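3'-5'-exonuclease (Saccharomyces cerevisiae, PDB 3E2V) probably acts as a magnesium-dependent nuclease of the TatD family, nicking double-stranded DNA internally and trimming it from the 3' end. Local coordinates at residues A[383-386]-A[387-391]; A[211-214]-A[215-219]; A[62-65]-A[66-69]; A[201-204]-A[205-209]; A[142-145]-A[146-149]. All coordinates share one frame; numbering follows the deposited sequence.

Contact 1 of 5, residues A[383-386]-A[387-391]; sequences TTWK and TTCKI
Cys389 sets its sulfur over one face of the Trp385 indole, a Cys sulfur-aromatic contact one turn apart on helix 377-392, in the outer helical layer of the TIM barrel. SG sits 3.5 Å from the centroid of the six-membered ring and 19° off the ring normal; its closest ring carbons are CE2 and CZ2, so it meets the face towards the rim. Two torsions bring the groups together: the indole leaves with CG anti to the backbone N (chi1 169°), while the thiol swings beside its own N (chi1 -73°). Replacing Trp385 by an alanine would probably strip Cys389 SG of the aromatic face beneath it and open a gap beside Lys13, which the indole also touches.

Further round the helix, Thr387 and Thr388 pack against the barrel strand at Leu299. Each turns its hydroxyl back to the carbonyl four residues earlier, which already receives the backbone N-H of the same threonine, so each carbonyl oxygen is gripped twice. Thr387 OG1 donates to Thr383 O at 3.0 Å from above the carbonyl plane. The side chains of this pair run alongside each other, Thr383 CG2 next to Thr387 OG1. At Thr384 O the two donors arrive from opposite faces of the carbonyl plane, Thr388 N at 2.9 Å and Thr388 OG1 at 2.7 Å.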
loop_
_atom_site.group_PDB
_atom_site.type_symbol
_atom_site.label_atom_id
_atom_site.label_comp_id
_atom_site.label_asym_id
_atom_site.label_seq_id
_atom_site.Cartn_x
_atom_site.Cartn_y
_atom_site.Cartn_z
ATOM N N THR A 383 16.277 -8.866 -7.777
ATOM C CA THR A 383 15.062 -9.707 -7.799
ATOM C C THR A 383 13.819 -8.885 -7.456
ATOM O O THR A 383 12.818 -8.961 -8.168
ATOM C CB THR A 383 15.192 -10.911 -6.852
ATOM O OG1 THR A 383 16.174 -11.825 -7.361
ATOM C CG2 THR A 383 13.878 -11.668 -6.690
ATOM N N THR A 384 13.882 -8.089 -6.388
ATOM C CA THR A 384 12.708 -7.284 -5.995
ATOM C C THR A 384 12.327 -6.231 -7.033
ATOM O O THR A 384 11.138 -5.974 -7.284
ATOM C CB THR A 384 12.915 -6.646 -4.606
ATOM O OG1 THR A 384 14.127 -5.874 -4.587
ATOM C CG2 THR A 384 13.001 -7.725 -3.548
ATOM N N TRP A 385 13.329 -5.614 -7.651
ATOM C CA TRP A 385 13.038 -4.640 -8.705
ATOM C C TRP A 385 12.256 -5.279 -9.866
ATOM O O TRP A 385 11.228 -4.753 -10.324
ATOM C CB TRP A 385 14.343 -4.045 -9.238
ATOM C CG TRP A 385 14.160 -3.252 -10.479
ATOM C CD1 TRP A 385 14.507 -3.633 -11.742
ATOM C CD2 TRP A 385 13.563 -1.952 -10.600
ATOM N NE1 TRP A 385 14.185 -2.652 -12.647
ATOM C CE2 TRP A 385 13.597 -1.605 -11.982
ATOM C CE3 TRP A 385 13.012 -1.042 -9.680
ATOM C CZ2 TRP A 385 13.099 -0.390 -12.466
ATOM C CZ3 TRP A 385 12.500 0.159 -10.160
ATOM C CH2 TRP A 385 12.555 0.478 -11.551
ATOM N N LYS A 386 12.764 -6.407 -10.349
ATOM C CA LYS A 386 12.171 -7.048 -11.520
ATOM C C LYS A 386 10.784 -7.567 -11.193
ATOM O O LYS A 386 9.870 -7.453 -12.009
ATOM C CB LYS A 386 13.063 -8.181 -12.027
ATOM C CG LYS A 386 14.305 -7.623 -12.662
ATOM C CD LYS A 386 15.109 -8.665 -13.330
ATOM C CE LYS A 386 16.140 -7.999 -14.239
ATOM N NZ LYS A 386 16.854 -9.074 -14.963
ATOM N N THR A 387 10.629 -8.136 -10.006
ATOM C CA THR A 387 9.323 -8.647 -9.597
ATOM C C THR A 387 8.298 -7.518 -9.450
ATOM O O THR A 387 7.154 -7.646 -9.908
ATOM C CB THR A 387 9.449 -9.478 -8.322
ATOM O OG1 THR A 387 10.354 -10.565 -8.589
ATOM C CG2 THR A 387 8.112 -10.071 -7.939
ATOM N N THR A 388 8.710 -6.405 -8.840
ATOM C CA THR A 388 7.793 -5.291 -8.649
ATOM C C THR A 388 7.376 -4.674 -9.983
ATOM O O THR A 388 6.203 -4.352 -10.190
ATOM C CB THR A 388 8.407 -4.221 -7.728
ATOM O OG1 THR A 388 8.845 -4.850 -6.515
ATOM C CG2 THR A 388 7.369 -3.177 -7.346
ATOM N N CYS A 389 8.343 -4.498 -10.882
ATOM C CA CYS A 389 8.035 -3.957 -12.212
ATOM C C CYS A 389 7.027 -4.829 -12.953
ATOM O O CYS A 389 6.148 -4.314 -13.635
ATOM C CB CYS A 389 9.285 -3.799 -13.065
ATOM S SG CYS A 389 10.340 -2.446 -12.575
ATOM N N LYS A 390 7.161 -6.145 -12.840
ATOM C CA LYS A 390 6.219 -7.057 -13.505
ATOM C C LYS A 390 4.803 -6.863 -12.971
ATOM O O LYS A 390 3.822 -6.896 -13.717
ATOM C CB LYS A 390 6.668 -8.518 -13.373
ATOM C CG LYS A 390 7.865 -8.889 -14.281
ATOM C CD LYS A 390 8.091 -10.406 -14.382
ATOM C CE LYS A 390 8.666 -11.016 -13.118
ATOM N NZ LYS A 390 9.014 -12.456 -13.334
ATOM N N ILE A 391 4.698 -6.624 -11.672
ATOM C CA ILE A 391 3.380 -6.487 -11.060
ATOM C C ILE A 391 2.707 -5.150 -11.392
ATOM O O ILE A 391 1.554 -5.127 -11.818
ATOM C CB ILE A 391 3.463 -6.653 -9.531
ATOM C CG1 ILE A 391 3.916 -8.078 -9.180
ATOM C CG2 ILE A 391 2.116 -6.352 -8.871
ATOM C CD1 ILE A 391 4.268 -8.261 -7.684
#

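Contact 2 of 5, residues A[211-214]-A[215-219]; sequences VQIL and ERFVV
Glu215 N donates to Val211 O at 2.8 Å, the shortest direct hydrogen bond of this helical turn, with an N-H...O angle of 153°. The glutamate side chain reaches back along the helix through a water: its CG stands anti to the backbone N, and a bend at chi2 (-91°) brings OE1 to within 2.7 Å of the water, which donates a second hydrogen to Gln212 O at 2.8 Å. That carbonyl, one residue after the one that takes Glu215 N, thus gains a solvent-mediated tie to a carboxylate.

Arg216 bends at chi3 and lays its guanidinium against the preceding turn, with Ile213 CA over one face; Arg216 NH2 comes to 4.2 Å from Ile213 CG1. The charged end is engaged elsewhere, in a salt bridge from NH2 to Glu182 OE1 of helix 174-187. Helix 207-219 belongs to the outer layer of the TIM barrel, flanked by helix 174-187 on one side and helix 259-268 on another, where Leu214 and Val218 touch Leu268.

Phe217 turns its edge to Ile213 O, which lies in the plane of the ring, 3.4 Å from Phe217 CD2. CE2 of the ring also comes near Ile213 CG2, 4.3 Å away. Beyond the helix the ring meets Phe221 edge-to-face and Phe244 at a shallow interplanar angle of about 25°. Val218 N bonds to Leu214 O at 2.9 Å, and Val218 CG2 rests 3.4 Å from that same oxygen.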
loop_
_atom_site.group_PDB
_atom_site.type_symbol
_atom_site.label_atom_id
_atom_site.label_comp_id
_atom_site.label_asym_id
_atom_site.label_seq_id
_atom_site.Cartn_x
_atom_site.Cartn_y
_atom_site.Cartn_z
ATOM N N VAL A 211 -8.388 -14.510 4.415
ATOM C CA VAL A 211 -8.187 -15.685 3.558
ATOM C C VAL A 211 -9.519 -16.298 3.139
ATOM O O VAL A 211 -9.676 -16.699 1.986
ATOM C CB VAL A 211 -7.258 -16.712 4.251
ATOM C CG1 VAL A 211 -7.296 -18.081 3.535
ATOM C CG2 VAL A 211 -5.824 -16.168 4.276
ATOM N N GLN A 212 -10.480 -16.360 4.065
ATOM C CA GLN A 212 -11.786 -16.918 3.751
ATOM C C GLN A 212 -12.449 -16.165 2.584
ATOM O O GLN A 212 -12.997 -16.780 1.667
ATOM C CB GLN A 212 -12.680 -16.890 4.991
ATOM C CG GLN A 212 -14.023 -17.570 4.780
ATOM C CD GLN A 212 -14.905 -17.523 6.010
ATOM O OE1 GLN A 212 -15.527 -18.524 6.372
ATOM N NE2 GLN A 212 -14.986 -16.359 6.649
ATOM N N ILE A 213 -12.405 -14.834 2.615
ATOM C CA ILE A 213 -13.016 -14.055 1.541
ATOM C C ILE A 213 -12.240 -14.238 0.238
ATOM O O ILE A 213 -12.825 -14.517 -0.824
ATOM C CB ILE A 213 -13.097 -12.577 1.936
ATOM C CG1 ILE A 213 -14.190 -12.404 2.990
ATOM C CG2 ILE A 213 -13.432 -11.707 0.729
ATOM C CD1 ILE A 213 -14.134 -11.099 3.770
ATOM N N LEU A 214 -10.920 -14.095 0.298
ATOM C CA LEU A 214 -10.132 -14.224 -0.919
ATOM C C LEU A 214 -10.200 -15.605 -1.557
ATOM O O LEU A 214 -10.165 -15.719 -2.793
ATOM C CB LEU A 214 -8.668 -13.828 -0.668
ATOM C CG LEU A 214 -8.476 -12.332 -0.417
ATOM C CD1 LEU A 214 -7.072 -12.075 0.114
ATOM C CD2 LEU A 214 -8.696 -11.541 -1.696
ATOM N N GLU A 215 -10.283 -16.644 -0.729
ATOM C CA GLU A 215 -10.335 -18.010 -1.260
ATOM C C GLU A 215 -11.532 -18.204 -2.179
ATOM O O GLU A 215 -11.425 -18.936 -3.187
ATOM C CB GLU A 215 -10.350 -19.038 -0.132
ATOM C CG GLU A 215 -10.193 -20.470 -0.604
ATOM C CD GLU A 215 -11.532 -21.153 -0.875
ATOM O OE1 GLU A 215 -12.598 -20.539 -0.639
ATOM O OE2 GLU A 215 -11.511 -22.324 -1.324
ATOM N N ARG A 216 -12.661 -17.568 -1.846
ATOM C CA ARG A 216 -13.840 -17.685 -2.713
ATOM C C ARG A 216 -13.595 -17.107 -4.106
ATOM O O ARG A 216 -14.092 -17.634 -5.103
ATOM C CB ARG A 216 -15.077 -17.055 -2.074
ATOM C CG ARG A 216 -15.563 -17.854 -0.886
ATOM C CD ARG A 216 -17.005 -17.516 -0.531
ATOM N NE ARG A 216 -17.226 -16.081 -0.396
ATOM C CZ ARG A 216 -17.054 -15.389 0.732
ATOM N NH1 ARG A 216 -16.680 -15.989 1.861
ATOM N NH2 ARG A 216 -17.266 -14.089 0.734
ATOM N N PHE A 217 -12.818 -16.023 -4.185
ATOM C CA PHE A 217 -12.456 -15.447 -5.472
ATOM C C PHE A 217 -11.332 -16.229 -6.175
ATOM O O PHE A 217 -11.268 -16.251 -7.398
ATOM C CB PHE A 217 -12.016 -13.995 -5.271
ATOM C CG PHE A 217 -13.151 -13.049 -4.964
ATOM C CD1 PHE A 217 -13.768 -12.315 -5.989
ATOM C CD2 PHE A 217 -13.628 -12.902 -3.659
ATOM C CE1 PHE A 217 -14.831 -11.445 -5.705
ATOM C CE2 PHE A 217 -14.676 -12.015 -3.371
ATOM C CZ PHE A 217 -15.284 -11.300 -4.394
ATOM N N VAL A 218 -10.436 -16.843 -5.401
ATOM C CA VAL A 218 -9.367 -17.656 -5.990
ATOM C C VAL A 218 -9.953 -18.892 -6.690
ATOM O O VAL A 218 -9.563 -19.212 -7.827
ATOM C CB VAL A 218 -8.309 -18.065 -4.913
ATOM C CG1 VAL A 218 -7.392 -19.186 -5.438
ATOM C CG2 VAL A 218 -7.485 -16.842 -4.489
ATOM N N VAL A 219 -10.910 -19.551 -6.027
ATOM C CA VAL A 219 -11.565 -20.755 -6.580
ATOM C C VAL A 219 -12.698 -20.401 -7.524
ATOM O O VAL A 219 -12.896 -21.086 -8.531
ATOM C CB VAL A 219 -12.078 -21.676 -5.464
ATOM C CG1 VAL A 219 -12.839 -22.881 -6.063
ATOM C CG2 VAL A 219 -10.890 -22.135 -4.621
HETATM O O HOH W 1 -13.594 -19.496 1.659
#

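Contact 3 of 5, residues A[62-65]-A[66-69]; sequences IAES and QSAI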
loop_
_atom_site.group_PDB
_atom_site.type_symbol
_atom_site.label_atom_id
_atom_site.label_comp_id
_atom_site.label_asym_id
_atom_site.label_seq_id
_atom_site.Cartn_x
_atom_site.Cartn_y
_atom_site.Cartn_z
ATOM N N ILE A 62 -12.535 6.995 -1.481
ATOM C CA ILE A 62 -12.832 7.633 -2.757
ATOM C C ILE A 62 -12.155 9.012 -2.786
ATOM O O ILE A 62 -11.413 9.336 -3.726
ATOM C CB ILE A 62 -14.351 7.694 -3.080
ATOM C CG1 ILE A 62 -14.905 6.269 -3.227
ATOM C CG2 ILE A 62 -14.552 8.455 -4.376
ATOM C CD1 ILE A 62 -16.459 6.151 -3.339
ATOM N N ALA A 63 -12.357 9.804 -1.736
ATOM C CA ALA A 63 -11.755 11.141 -1.689
ATOM C C ALA A 63 -10.232 11.099 -1.732
ATOM O O ALA A 63 -9.594 11.874 -2.469
ATOM C CB ALA A 63 -12.230 11.906 -0.470
ATOM N N GLU A 64 -9.637 10.183 -0.972
ATOM C CA GLU A 64 -8.188 10.073 -0.946
ATOM C C GLU A 64 -7.626 9.551 -2.259
ATOM O O GLU A 64 -6.532 9.940 -2.670
ATOM C CB GLU A 64 -7.729 9.187 0.218
ATOM C CG GLU A 64 -7.595 9.947 1.517
ATOM C CD GLU A 64 -6.349 10.820 1.542
ATOM O OE1 GLU A 64 -5.224 10.271 1.488
ATOM O OE2 GLU A 64 -6.494 12.061 1.610
ATOM N N SER A 65 -8.378 8.674 -2.922
ATOM C CA SER A 65 -7.962 8.183 -4.226
ATOM C C SER A 65 -7.975 9.331 -5.223
ATOM O O SER A 65 -7.063 9.455 -6.043
ATOM C CB SER A 65 -8.864 7.044 -4.703
ATOM O OG SER A 65 -8.706 5.902 -3.878
ATOM N N GLN A 66 -9.005 10.173 -5.134
ATOM C CA GLN A 66 -9.064 11.369 -5.968
ATOM C C GLN A 66 -7.903 12.327 -5.677
ATOM O O GLN A 66 -7.288 12.854 -6.612
ATOM C CB GLN A 66 -10.409 12.071 -5.787
ATOM C CG GLN A 66 -10.642 13.219 -6.758
ATOM C CD GLN A 66 -10.721 12.769 -8.206
ATOM O OE1 GLN A 66 -11.350 11.745 -8.522
ATOM N NE2 GLN A 66 -10.077 13.527 -9.105
ATOM N N SER A 67 -7.584 12.531 -4.397
ATOM C CA SER A 67 -6.392 13.309 -4.027
ATOM C C SER A 67 -5.109 12.733 -4.628
ATOM O O SER A 67 -4.248 13.483 -5.102
ATOM C CB SER A 67 -6.253 13.424 -2.508
ATOM O OG SER A 67 -7.326 14.189 -1.992
ATOM N N ALA A 68 -4.972 11.402 -4.608
ATOM C CA ALA A 68 -3.786 10.756 -5.187
ATOM C C ALA A 68 -3.717 10.950 -6.702
ATOM O O ALA A 68 -2.649 11.274 -7.244
ATOM C CB ALA A 68 -3.759 9.262 -4.838
ATOM N N ILE A 69 -4.848 10.771 -7.388
ATOM C CA ILE A 69 -4.932 11.066 -8.821
ATOM C C ILE A 69 -4.416 12.465 -9.124
ATOM O O ILE A 69 -3.603 12.639 -10.021
ATOM C CB ILE A 69 -6.385 10.924 -9.331
ATOM C CG1 ILE A 69 -6.815 9.450 -9.334
ATOM C CG2 ILE A 69 -6.535 11.491 -10.747
ATOM C CD1 ILE A 69 -8.327 9.277 -9.321
HETATM O O HOH W 2 -10.303 14.510 -2.717
#
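Ser67 and Ala63 meet around a single carbonyl. Ser67 N donates to Ala63 O at 2.9 Å with an N-H...O angle of 162°, and a water donates to the same oxygen at 2.7 Å. The water also hydrogen-bonds Ser67 OG at 3.1 Å, bridging carbonyl and hydroxyl; the hydroxyl is brought round by chi1 of -66°, which sets OG beside its own backbone N. Two residues further on, Ile69 N bonds to Ser65 O at 2.9 Å. The isoleucine drapes its longer branch over that oxygen, Ile69 CG1 lying 3.3 Å from Ser65 O and Ile69 CD1 3.5 Å from it. Gln66 CB lies 3.4 Å from Ala63 O, but the chain bends at chi2 and carries the amide off to Glu70, whose OE2 takes NE2.

Around this first shell, the polar ends at the start of the helix have partners outside it. Buried Ser65 OG is hydrogen-bonded both to Ser61 O and to Gly88 N, the latter just beyond strand 82-87, and Ser61 OG in turn bonds Glu64 N. Glu64 folds over at chi1 and chi2, and its OE1 pairs with Thr22 OG1. The Ser65 side chain is about 8 Å from that of Glu161, which binds magnesium in a structure of this protein though it holds none here. Residues 62-69 open the helix of a beta-alpha-beta unit, strand 52-57, helix 62-75 and strand 82-87, the repeating topology of the TIM barrel.

Contact 4 of 5, residues A[201-204]-A[205-209]; sequences LHMR and SACDD
Arg204 meets Ser205 with its aliphatic stem, and its flat guanidinium is carried away from segment 205-209: Arg204 CG is 3.5 Å from Ser205 N and 3.7 Å from Ser205 OG. The planar end is held through its N-H groups, NH1 in a salt bridge with Asp165 OD2 and NE in a long, weak ion pair with Asp167. The other flat group of the strand, the His202 ring, meets His90 with the planes at about 50°, and its NE2 bonds the same Asp165 OD2, so one carboxylate oxygen ties His202 and Arg204, alternate residues of the strand.

Met203 lies on the other side of the strand and covers the turn. Its CG is anti to the backbone N (chi1 -171°), and bends at chi2 and chi3 carry the thioether forward under the turn, bringing Met203 SD 3.7 Å from both Ala206 N and Cys207 N. Met203 CE then meets Cys207 CB at 4.1 Å, and Phe210 of the following helix adds to this apolar side. Ser205 makes the turn with a positive phi (57°), and Ala206 takes the N-cap position of helix 207-219.

Ser205 OG bonds Asp167 OD1. The junction lies at the end of barrel strand 199-204, with the Arg204 side chain about 8 Å from the bound magnesium ion. No hydrogen bond links the two segments, which implies that the turn is held by thioether packing on one side and, on the other, by Asp165 at the end of strand 156-165 and Asp167 just past it.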
loop_
_atom_site.group_PDB
_atom_site.type_symbol
_atom_site.label_atom_id
_atom_site.label_comp_id
_atom_site.label_asym_id
_atom_site.label_seq_id
_atom_site.Cartn_x
_atom_site.Cartn_y
_atom_site.Cartn_z
ATOM N N LEU A 201 -3.601 -5.047 -1.141
ATOM C CA LEU A 201 -4.461 -5.551 -0.071
ATOM C C LEU A 201 -3.912 -5.196 1.298
ATOM O O LEU A 201 -2.705 -5.243 1.535
ATOM C CB LEU A 201 -4.591 -7.060 -0.227
ATOM C CG LEU A 201 -5.218 -7.578 -1.520
ATOM C CD1 LEU A 201 -4.873 -9.049 -1.760
ATOM C CD2 LEU A 201 -6.724 -7.307 -1.583
ATOM N N HIS A 202 -4.837 -4.832 2.183
ATOM C CA HIS A 202 -4.547 -4.503 3.583
ATOM C C HIS A 202 -5.060 -5.642 4.465
ATOM O O HIS A 202 -6.207 -6.081 4.350
ATOM C CB HIS A 202 -5.207 -3.163 3.949
ATOM C CG HIS A 202 -4.923 -2.706 5.346
ATOM N ND1 HIS A 202 -3.869 -1.877 5.657
ATOM C CD2 HIS A 202 -5.567 -2.951 6.511
ATOM C CE1 HIS A 202 -3.859 -1.650 6.959
ATOM N NE2 HIS A 202 -4.881 -2.288 7.500
ATOM N N MET A 203 -4.203 -6.136 5.348
ATOM C CA MET A 203 -4.609 -7.126 6.319
ATOM C C MET A 203 -3.891 -6.816 7.628
ATOM O O MET A 203 -2.641 -6.799 7.699
ATOM C CB MET A 203 -4.262 -8.550 5.851
ATOM C CG MET A 203 -4.835 -9.695 6.707
ATOM S SD MET A 203 -3.965 -9.995 8.280
ATOM C CE MET A 203 -2.492 -10.842 7.677
ATOM N N ARG A 204 -4.681 -6.601 8.663
ATOM C CA ARG A 204 -4.141 -6.525 10.013
ATOM C C ARG A 204 -5.033 -7.296 10.965
ATOM O O ARG A 204 -6.221 -7.002 11.069
ATOM C CB ARG A 204 -4.056 -5.085 10.463
ATOM C CG ARG A 204 -3.471 -4.947 11.857
ATOM C CD ARG A 204 -2.636 -3.695 11.978
ATOM N NE ARG A 204 -3.432 -2.508 11.669
ATOM C CZ ARG A 204 -2.943 -1.273 11.594
ATOM N NH1 ARG A 204 -3.750 -0.268 11.301
ATOM N NH2 ARG A 204 -1.648 -1.050 11.803
ATOM N N SER A 205 -4.447 -8.277 11.656
ATOM C CA SER A 205 -5.125 -9.041 12.720
ATOM C C SER A 205 -6.414 -9.727 12.276
ATOM O O SER A 205 -7.321 -9.961 13.073
ATOM C CB SER A 205 -5.379 -8.157 13.955
ATOM O OG SER A 205 -4.169 -7.531 14.358
ATOM N N ALA A 206 -6.494 -10.044 10.986
ATOM C CA ALA A 206 -7.715 -10.544 10.373
ATOM C C ALA A 206 -7.415 -11.701 9.415
ATOM O O ALA A 206 -8.133 -11.887 8.444
ATOM C CB ALA A 206 -8.405 -9.411 9.618
ATOM N N CYS A 207 -6.368 -12.478 9.678
ATOM C CA CYS A 207 -5.889 -13.394 8.653
ATOM C C CYS A 207 -6.934 -14.412 8.221
ATOM O O CYS A 207 -7.158 -14.600 7.017
ATOM C CB CYS A 207 -4.598 -14.075 9.094
ATOM S SG CYS A 207 -3.738 -14.887 7.701
ATOM N N ASP A 208 -7.581 -15.078 9.175
ATOM C CA ASP A 208 -8.519 -16.131 8.794
ATOM C C ASP A 208 -9.687 -15.595 7.958
ATOM O O ASP A 208 -10.031 -16.191 6.933
ATOM C CB ASP A 208 -9.031 -16.910 10.010
ATOM C CG ASP A 208 -7.993 -17.858 10.581
ATOM O OD1 ASP A 208 -7.006 -18.215 9.892
ATOM O OD2 ASP A 208 -8.180 -18.258 11.746
ATOM N N ASP A 209 -10.265 -14.458 8.366
ATOM C CA ASP A 209 -11.379 -13.885 7.613
ATOM C C ASP A 209 -10.938 -13.356 6.247
ATOM O O ASP A 209 -11.684 -13.448 5.273
ATOM C CB ASP A 209 -12.055 -12.764 8.396
ATOM C CG ASP A 209 -12.913 -13.277 9.557
ATOM O OD1 ASP A 209 -13.020 -14.511 9.739
ATOM O OD2 ASP A 209 -13.481 -12.444 10.288
#

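Contact 5 of 5, residues A[142-145]-A[146-149]; sequences YDLM and NQQA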
loop_
_atom_site.group_PDB
_atom_site.type_symbol
_atom_site.label_atom_id
_atom_site.label_comp_id
_atom_site.label_asym_id
_atom_site.label_seq_id
_atom_site.Cartn_x
_atom_site.Cartn_y
_atom_site.Cartn_z
ATOM N N TYR A 142 -16.665 2.265 -9.097
ATOM C CA TYR A 142 -16.470 1.561 -10.373
ATOM C C TYR A 142 -16.242 2.540 -11.514
ATOM O O TYR A 142 -15.295 2.399 -12.311
ATOM C CB TYR A 142 -17.714 0.707 -10.654
ATOM C CG TYR A 142 -17.658 -0.136 -11.911
ATOM C CD1 TYR A 142 -16.643 -1.077 -12.100
ATOM C CD2 TYR A 142 -18.631 -0.018 -12.890
ATOM C CE1 TYR A 142 -16.589 -1.875 -13.234
ATOM C CE2 TYR A 142 -18.590 -0.817 -14.034
ATOM C CZ TYR A 142 -17.566 -1.745 -14.192
ATOM O OH TYR A 142 -17.508 -2.543 -15.317
ATOM N N ASP A 143 -17.107 3.548 -11.574
ATOM C CA ASP A 143 -16.989 4.568 -12.621
ATOM C C ASP A 143 -15.637 5.282 -12.583
ATOM O O ASP A 143 -15.010 5.487 -13.624
ATOM C CB ASP A 143 -18.124 5.581 -12.513
ATOM C CG ASP A 143 -19.467 5.029 -13.005
ATOM O OD1 ASP A 143 -19.519 3.926 -13.612
ATOM O OD2 ASP A 143 -20.483 5.711 -12.744
ATOM N N LEU A 144 -15.172 5.628 -11.384
ATOM C CA LEU A 144 -13.860 6.248 -11.218
ATOM C C LEU A 144 -12.726 5.359 -11.721
ATOM O O LEU A 144 -11.846 5.800 -12.463
ATOM C CB LEU A 144 -13.621 6.607 -9.752
ATOM C CG LEU A 144 -12.301 7.318 -9.448
ATOM C CD1 LEU A 144 -12.248 8.652 -10.181
ATOM C CD2 LEU A 144 -12.179 7.533 -7.940
ATOM N N MET A 145 -12.741 4.093 -11.306
ATOM C CA MET A 145 -11.748 3.127 -11.765
ATOM C C MET A 145 -11.746 3.025 -13.289
ATOM O O MET A 145 -10.690 3.075 -13.902
ATOM C CB MET A 145 -12.008 1.747 -11.139
ATOM C CG MET A 145 -11.784 1.683 -9.644
ATOM S SD MET A 145 -12.090 -0.031 -8.999
ATOM C CE MET A 145 -11.738 0.237 -7.228
ATOM N N ASN A 146 -12.924 2.911 -13.897
ATOM C CA ASN A 146 -12.994 2.834 -15.349
ATOM C C ASN A 146 -12.487 4.087 -16.050
ATOM O O ASN A 146 -11.749 3.980 -17.022
ATOM C CB ASN A 146 -14.408 2.502 -15.800
ATOM C CG ASN A 146 -14.768 1.089 -15.510
ATOM O OD1 ASN A 146 -13.912 0.197 -15.526
ATOM N ND2 ASN A 146 -16.044 0.858 -15.250
ATOM N N GLN A 147 -12.879 5.258 -15.549
ATOM C CA GLN A 147 -12.412 6.537 -16.099
ATOM C C GLN A 147 -10.888 6.579 -16.082
ATOM O O GLN A 147 -10.246 6.946 -17.068
ATOM C CB GLN A 147 -12.974 7.721 -15.295
ATOM C CG GLN A 147 -12.305 9.081 -15.635
ATOM C CD GLN A 147 -12.545 10.205 -14.615
ATOM O OE1 GLN A 147 -12.190 10.105 -13.429
ATOM N NE2 GLN A 147 -13.122 11.311 -15.097
ATOM N N GLN A 148 -10.310 6.202 -14.945
ATOM C CA GLN A 148 -8.865 6.283 -14.793
ATOM C C GLN A 148 -8.091 5.187 -15.523
ATOM O O GLN A 148 -6.937 5.381 -15.887
ATOM C CB GLN A 148 -8.489 6.340 -13.304
ATOM C CG GLN A 148 -9.049 7.575 -12.596
ATOM C CD GLN A 148 -8.475 8.861 -13.143
ATOM O OE1 GLN A 148 -7.261 8.979 -13.329
ATOM N NE2 GLN A 148 -9.341 9.830 -13.414
ATOM N N ALA A 149 -8.731 4.050 -15.758
ATOM C CA ALA A 149 -8.087 2.942 -16.455
ATOM C C ALA A 149 -8.072 3.146 -17.972
ATOM O O ALA A 149 -7.322 2.463 -18.682
ATOM C CB ALA A 149 -8.771 1.631 -16.101
HETATM O O HOH W 3 -17.984 3.035 -15.784
#
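Asn146 holds its side-chain amide over the Tyr142 ring, nearly upright on it: amide and ring planes are 76° apart, and ND2 stands 3.1 Å above the ring plane, over its centre. The closest ring carbon is Tyr142 CZ, 3.2 Å from Asn146 ND2. The tyrosine makes this possible by leaving with CG anti to its backbone N (chi1 -178°), which runs the ring up the helix alongside the next turn, where Asn146 leans back with its CG beside its own backbone N. The polar atoms of the pair converge on one residue, Asn191, whose ND2 hydrogen-bonds both Tyr142 OH and Asn146 OD1. Asn146 ND2 also donates to a water at 3.0 Å, and that water donates to Asp143 OD1, whose carboxylate has its charge partner in Lys139. With an alanine at Tyr142, the Asn146 amide would probably lose the face that backs it and be freer to turn, and Asn191 ND2 would lose the tyrosine hydroxyl as a partner.

The turn belongs to helix 132-149 of the TIM barrel, directly before strand 156-165; Met145 reaches that strand, touching Phe156 and Ile159, and shares Leu194 with Tyr142.

Leu144 lies across the two glutamines on another side of the helix, Leu144 CD1 being 3.6 Å from Gln147 OE1 and 4.2 Å from Gln148 CG. The glutamines bond to each other, Gln148 NE2 donating to Gln147 OE1 at 2.9 Å. The donor comes from 57° out of the acceptor's amide plane, while OE1 lies close to the plane of the Gln148 amide.

Overall arrangement
Contacts 1, 2, 3 and 5 lie within single barrel helices, partly buried; contact 4, a strand-to-helix junction near the metal, is the buried one and the one without hydrogen bonds between its segments. Contacts 2 and 4 share helix 207-219 and meet through Leu214 CD1 and Leu201 CD1, 4.2 Å apart. Contacts 3 and 5 lie on neighbouring helices that touch, Gln66 OE1 being 3.6 Å from Leu144 CD1. Contact 1 touches none of the others. Waters bridge polar groups in contacts 2, 3 and 5, whereas contact 1 relies on threonine hydroxyls and a sulfur on an indole face, and contact 5 on an amide over a phenol ring.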